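Local coordinates for protein HI1317 (Haemophilus influenzae, PDB 1JOV) that probably interconverts the alpha and beta anomers of D-glucose 6-phosphate, as a member of the glucose-6-phosphate 1-epimerase family, at residues A[111-116]-A[122-127]; A[224-229]-A[234-239]. All blocks are in the same frame, centred on the assembly; numbering follows the deposited sequence. Where two conformers were deposited one is given.

Contact 1: A[111-116]-A[122-127]; sequences EFELFS and EAKVSM
The carbonyl oxygen of L114 is gripped by two backbone amides of the facing strand. E122 N donates to L114 O at 2.6 Å, and A123 N reaches L114 O at a longer 3.3 Å. Two consecutive residues thus face one, which is a classic beta bulge. Beyond it the antiparallel pairing is regular. L114 N bonds to A123 O, and F112 and V125 form a hydrogen-bonded pair through F112 N to V125 O (2.8 Å) and V125 N to F112 O (2.9 Å).

The two faces differ in chemistry. On one lie F112, L114, A123 and V125, all buried. CB of F112 meets CB of V125, and CB of L114 meets CB of A123. The E122 side chain runs alongside that of L114, pointing the same way, with OE2 3.9 Å from CD2 of L114 and in a salt bridge with R94. M127 adds a Met-aromatic contact, with SD 4.0 Å from CE2 of F112 in an oblique approach. E111, E113, K124 and S126 occupy the other face. In one of two modelled conformers of K124, a water takes a bond from NZ (2.7 Å) and gives one to E111 OE1 (2.8 Å), so this bridge is less certain. E111 OE2 has a salt bridge to R109.

The segments belong to the hairpin of strands 107-115 and 121-129 in a large antiparallel sheet. Strand 97-104 flanks the first and strand 133-139 the second, while I35 of strand 31-36 packs against F112 and M127.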
loop_
_atom_site.group_PDB
_atom_site.type_symbol
_atom_site.label_atom_id
_atom_site.label_comp_id
_atom_site.label_asym_id
_atom_site.label_seq_id
_atom_site.Cartn_x
_atom_site.Cartn_y
_atom_site.Cartn_z
ATOM N N GLU A 111 -10.059 11.186 4.415
ATOM C CA GLU A 111 -9.025 11.309 5.490
ATOM C C GLU A 111 -9.410 10.331 6.559
ATOM O O GLU A 111 -10.578 10.199 6.870
ATOM C CB GLU A 111 -8.915 12.721 6.134
ATOM C CG GLU A 111 -8.480 13.689 5.018
ATOM C CD GLU A 111 -8.256 15.109 5.546
ATOM O OE1 GLU A 111 -8.298 15.309 6.791
ATOM O OE2 GLU A 111 -8.050 16.026 4.712
ATOM N N PHE A 112 -8.429 9.647 7.086
ATOM C CA PHE A 112 -8.585 8.657 8.146
ATOM C C PHE A 112 -7.724 9.056 9.300
ATOM O O PHE A 112 -6.655 9.622 9.109
ATOM C CB PHE A 112 -8.158 7.282 7.605
ATOM C CG PHE A 112 -9.019 6.866 6.448
ATOM C CD1 PHE A 112 -10.214 6.232 6.684
ATOM C CD2 PHE A 112 -8.637 7.144 5.128
ATOM C CE1 PHE A 112 -11.004 5.838 5.641
ATOM C CE2 PHE A 112 -9.446 6.744 4.073
ATOM C CZ PHE A 112 -10.623 6.094 4.332
ATOM N N GLU A 113 -8.147 8.772 10.535
ATOM C CA GLU A 113 -7.269 9.069 11.675
ATOM C C GLU A 113 -7.178 7.824 12.615
ATOM O O GLU A 113 -8.144 7.037 12.668
ATOM C CB GLU A 113 -7.808 10.244 12.478
ATOM C CG GLU A 113 -7.705 11.562 11.632
ATOM C CD GLU A 113 -8.467 12.696 12.252
ATOM O OE1 GLU A 113 -9.603 12.428 12.708
ATOM O OE2 GLU A 113 -7.917 13.796 12.344
ATOM N N LEU A 114 -6.023 7.709 13.264
ATOM C CA LEU A 114 -5.754 6.628 14.222
ATOM C C LEU A 114 -5.539 7.292 15.579
ATOM O O LEU A 114 -4.784 8.316 15.692
ATOM C CB LEU A 114 -4.459 5.880 13.863
ATOM C CG LEU A 114 -4.038 4.783 14.879
ATOM C CD1 LEU A 114 -5.185 3.800 14.899
ATOM C CD2 LEU A 114 -2.694 4.221 14.377
ATOM N N PHE A 115 -6.235 6.802 16.596
ATOM C CA PHE A 115 -6.156 7.375 17.951
ATOM C C PHE A 115 -5.632 6.394 18.963
ATOM O O PHE A 115 -5.834 5.172 18.856
ATOM C CB PHE A 115 -7.524 7.870 18.405
ATOM C CG PHE A 115 -8.062 9.022 17.620
ATOM C CD1 PHE A 115 -7.710 10.360 17.933
ATOM C CD2 PHE A 115 -8.936 8.771 16.585
ATOM C CE1 PHE A 115 -8.167 11.388 17.148
ATOM C CE2 PHE A 115 -9.405 9.780 15.826
ATOM C CZ PHE A 115 -9.014 11.096 16.072
ATOM N N SER A 116 -4.948 6.922 19.963
ATOM C CA SER A 116 -4.372 6.199 21.039
ATOM C C SER A 116 -5.459 5.845 21.973
ATOM O O SER A 116 -6.578 6.363 21.906
ATOM C CB SER A 116 -3.382 7.058 21.836
ATOM O OG SER A 116 -4.058 8.036 22.603
ATOM N N GLU A 122 -2.917 9.795 16.852
ATOM C CA GLU A 122 -1.626 9.166 16.722
ATOM C C GLU A 122 -1.076 9.297 15.272
ATOM O O GLU A 122 0.110 9.459 15.066
ATOM C CB GLU A 122 -1.699 7.681 17.155
ATOM C CG GLU A 122 -0.361 7.002 17.053
ATOM C CD GLU A 122 -0.536 5.575 17.649
ATOM O OE1 GLU A 122 -1.322 5.420 18.666
ATOM O OE2 GLU A 122 0.038 4.618 17.106
ATOM N N ALA A 123 -1.976 9.227 14.271
ATOM C CA ALA A 123 -1.531 9.245 12.859
ATOM C C ALA A 123 -2.735 9.596 11.997
ATOM O O ALA A 123 -3.918 9.503 12.397
ATOM C CB ALA A 123 -0.903 7.874 12.427
ATOM N N LYS A 124 -2.418 9.987 10.789
ATOM C CA LYS A 124 -3.448 10.347 9.832
ATOM C C LYS A 124 -3.157 9.685 8.471
ATOM O O LYS A 124 -1.992 9.455 8.161
ATOM C CB LYS A 124 -3.519 11.868 9.713
ATOM C CG LYS A 124 -4.629 12.412 8.814
ATOM C CD LYS A 124 -4.830 13.895 9.032
ATOM C CE LYS A 124 -3.581 14.702 8.695
ATOM N NZ LYS A 124 -3.848 16.164 8.679
ATOM N N VAL A 125 -4.137 9.397 7.665
ATOM C CA VAL A 125 -3.878 8.994 6.273
ATOM C C VAL A 125 -4.836 9.771 5.412
ATOM O O VAL A 125 -6.040 9.831 5.695
ATOM C CB VAL A 125 -4.099 7.486 6.012
ATOM C CG1 VAL A 125 -4.179 7.215 4.526
ATOM C CG2 VAL A 125 -2.983 6.661 6.648
ATOM N N SER A 126 -4.309 10.369 4.337
ATOM C CA SER A 126 -5.230 10.963 3.387
ATOM C C SER A 126 -5.097 10.241 2.057
ATOM O O SER A 126 -4.037 9.805 1.661
ATOM C CB SER A 126 -4.929 12.474 3.071
ATOM O OG SER A 126 -3.626 12.635 2.538
ATOM N N MET A 127 -6.183 10.208 1.307
ATOM C CA MET A 127 -6.162 9.599 -0.000
ATOM C C MET A 127 -6.900 10.523 -0.967
ATOM O O MET A 127 -8.000 10.901 -0.661
ATOM C CB MET A 127 -6.881 8.233 -0.004
ATOM C CG MET A 127 -6.230 7.265 1.040
ATOM S SD MET A 127 -7.171 5.681 0.997
ATOM C CE MET A 127 -6.379 4.847 2.404
HETATM O O HOH W 1 -6.290 16.872 7.931
#

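Contact 2: A[224-229]-A[234-239]; sequences VLWNPW and SGMSET
No hydrogen bond joins these segments: P228 and M236 meet through side chains alone, with their CA atoms 9.7 Å apart. CG of the proline ring touches the methyl CE of M236 at 3.7 Å. The sulfur SD of M236 is close behind, 4.0 Å from the same CG. The extended chi2 (-173°) of the methionine carries SD toward the proline, and the bend at chi3 (69°) swings CE onto its CG.

W226 is a looser partner. Its CH2 lies 4.5 Å from SD of M236, in an oblique approach. The indole also packs within its own segment, where CD of P228 sits 3.8 Å above one face, offset toward the rim. P228 therefore touches both the tryptophan and the methionine.

The chain leaves strand 222-227 at this point. N227 shapes the exit with an Asx turn: its OD1 accepts from W229 N at 2.9 Å. The N-H...O angle is only 134°, so the bond is bent. ND2 of N227 bonds to Y241 O, so the same amide also ties the strand end to the returning loop. M236 touches M244 of strand 244-251.

The side chain of W226 is about 4 Å from those of H150 and E248, the predicted active-site residues. Through W226 the patch probably borders the sugar site of this aldose 1-epimerase family member. Its chemistry is apolar. With no polar bond across them, the two segments are held here by shape and van der Waals contact alone, with M236 packed against both P228 and M244.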
loop_
_atom_site.group_PDB
_atom_site.type_symbol
_atom_site.label_atom_id
_atom_site.label_comp_id
_atom_site.label_asym_id
_atom_site.label_seq_id
_atom_site.Cartn_x
_atom_site.Cartn_y
_atom_site.Cartn_z
ATOM N N VAL A 224 11.415 -0.439 -0.798
ATOM C CA VAL A 224 11.573 -1.866 -0.607
ATOM C C VAL A 224 10.920 -2.617 -1.800
ATOM O O VAL A 224 9.737 -2.399 -2.155
ATOM C CB VAL A 224 10.917 -2.284 0.737
ATOM C CG1 VAL A 224 10.984 -3.797 0.992
ATOM C CG2 VAL A 224 11.557 -1.567 1.948
ATOM N N LEU A 225 11.675 -3.478 -2.470
ATOM C CA LEU A 225 11.103 -4.187 -3.612
ATOM C C LEU A 225 10.970 -5.595 -3.128
ATOM O O LEU A 225 11.955 -6.153 -2.640
ATOM C CB LEU A 225 12.058 -4.120 -4.790
ATOM C CG LEU A 225 11.578 -4.793 -6.079
ATOM C CD1 LEU A 225 10.360 -4.109 -6.666
ATOM C CD2 LEU A 225 12.775 -4.728 -7.082
ATOM N N TRP A 226 9.754 -6.180 -3.229
ATOM C CA TRP A 226 9.503 -7.504 -2.626
ATOM C C TRP A 226 8.517 -8.397 -3.401
ATOM O O TRP A 226 7.456 -7.959 -3.773
ATOM C CB TRP A 226 8.899 -7.390 -1.248
ATOM C CG TRP A 226 8.544 -8.689 -0.597
ATOM C CD1 TRP A 226 9.388 -9.750 -0.304
ATOM C CD2 TRP A 226 7.216 -9.144 -0.255
ATOM N NE1 TRP A 226 8.682 -10.775 0.270
ATOM C CE2 TRP A 226 7.347 -10.417 0.338
ATOM C CE3 TRP A 226 5.931 -8.545 -0.295
ATOM C CZ2 TRP A 226 6.250 -11.136 0.780
ATOM C CZ3 TRP A 226 4.829 -9.268 0.153
ATOM C CH2 TRP A 226 4.986 -10.528 0.720
ATOM N N ASN A 227 8.885 -9.680 -3.600
ATOM C CA ASN A 227 8.027 -10.720 -4.218
ATOM C C ASN A 227 8.471 -12.019 -3.562
ATOM O O ASN A 227 9.653 -12.337 -3.586
ATOM C CB ASN A 227 8.126 -10.733 -5.764
ATOM C CG ASN A 227 7.129 -11.745 -6.409
ATOM O OD1 ASN A 227 7.264 -12.970 -6.185
ATOM N ND2 ASN A 227 6.081 -11.241 -7.081
ATOM N N PRO A 228 7.579 -12.695 -2.872
ATOM C CA PRO A 228 7.950 -13.848 -2.066
ATOM C C PRO A 228 8.282 -15.074 -2.961
ATOM O O PRO A 228 8.848 -16.069 -2.480
ATOM C CB PRO A 228 6.674 -14.126 -1.254
ATOM C CG PRO A 228 5.559 -13.614 -2.106
ATOM C CD PRO A 228 6.132 -12.450 -2.831
ATOM N N TRP A 229 7.861 -15.006 -4.198
ATOM C CA TRP A 229 8.164 -16.033 -5.190
ATOM C C TRP A 229 7.648 -17.383 -4.640
ATOM O O TRP A 229 6.440 -17.565 -4.478
ATOM C CB TRP A 229 9.667 -15.979 -5.563
ATOM C CG TRP A 229 10.035 -16.780 -6.781
ATOM C CD1 TRP A 229 10.531 -18.055 -6.779
ATOM C CD2 TRP A 229 9.933 -16.385 -8.158
ATOM N NE1 TRP A 229 10.742 -18.492 -8.063
ATOM C CE2 TRP A 229 10.421 -17.473 -8.930
ATOM C CE3 TRP A 229 9.501 -15.213 -8.825
ATOM C CZ2 TRP A 229 10.409 -17.473 -10.290
ATOM C CZ3 TRP A 229 9.553 -15.195 -10.214
ATOM C CH2 TRP A 229 9.995 -16.334 -10.923
ATOM N N SER A 234 1.818 -16.355 4.622
ATOM C CA SER A 234 0.494 -16.400 5.277
ATOM C C SER A 234 -0.456 -15.464 4.541
ATOM O O SER A 234 -0.056 -14.384 4.085
ATOM C CB SER A 234 0.570 -16.025 6.756
ATOM O OG SER A 234 0.940 -14.667 6.912
ATOM N N GLY A 235 -1.683 -15.928 4.374
ATOM C CA GLY A 235 -2.686 -15.238 3.589
ATOM C C GLY A 235 -2.509 -15.179 2.068
ATOM O O GLY A 235 -3.358 -14.534 1.447
ATOM N N MET A 236 -1.516 -15.885 1.481
ATOM C CA MET A 236 -1.262 -15.951 0.046
ATOM C C MET A 236 -1.437 -17.381 -0.367
ATOM O O MET A 236 -1.063 -18.299 0.395
ATOM C CB MET A 236 0.103 -15.497 -0.333
ATOM C CG MET A 236 0.373 -14.006 -0.112
ATOM S SD MET A 236 1.836 -13.389 -0.685
ATOM C CE MET A 236 1.834 -13.376 -2.408
ATOM N N SER A 237 -2.087 -17.522 -1.503
ATOM C CA SER A 237 -2.276 -18.844 -2.143
ATOM C C SER A 237 -0.938 -19.236 -2.647
ATOM O O SER A 237 0.032 -18.483 -2.607
ATOM C CB SER A 237 -3.209 -18.676 -3.325
ATOM O OG SER A 237 -2.420 -18.267 -4.406
ATOM N N GLU A 238 -0.819 -20.457 -3.201
ATOM C CA GLU A 238 0.492 -20.889 -3.669
ATOM C C GLU A 238 0.861 -20.278 -4.996
ATOM O O GLU A 238 2.035 -20.254 -5.412
ATOM C CB GLU A 238 0.426 -22.405 -3.834
ATOM C CG GLU A 238 1.718 -23.136 -3.548
ATOM C CD GLU A 238 1.503 -24.620 -3.676
ATOM O OE1 GLU A 238 1.632 -25.117 -4.819
ATOM O OE2 GLU A 238 1.166 -25.260 -2.653
ATOM N N THR A 239 -0.107 -19.629 -5.616
ATOM C CA THR A 239 0.002 -19.001 -6.935
ATOM C C THR A 239 -0.048 -17.442 -6.898
ATOM O O THR A 239 0.139 -16.797 -7.929
ATOM C CB THR A 239 -1.155 -19.541 -7.789
ATOM O OG1 THR A 239 -1.103 -18.938 -9.096
ATOM C CG2 THR A 239 -2.488 -19.215 -7.118
#

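Contact 1 and contact 2 lie on opposite sides of the chain's centre, with nearest atoms about 17 Å apart, and they do not touch. Neither is fully buried. Contact 1 joins neighbouring strands of one hairpin, and backbone hydrogen bonds set its register. Contact 2 links the end of a strand to a loop that follows it, and rests on a small apolar patch. Their strands belong to different antiparallel sheets. A methionine near an aromatic ring occurs in both, but only in contact 1 does it supplement a paired backbone. Contact 2 is the one beside the predicted catalytic residues.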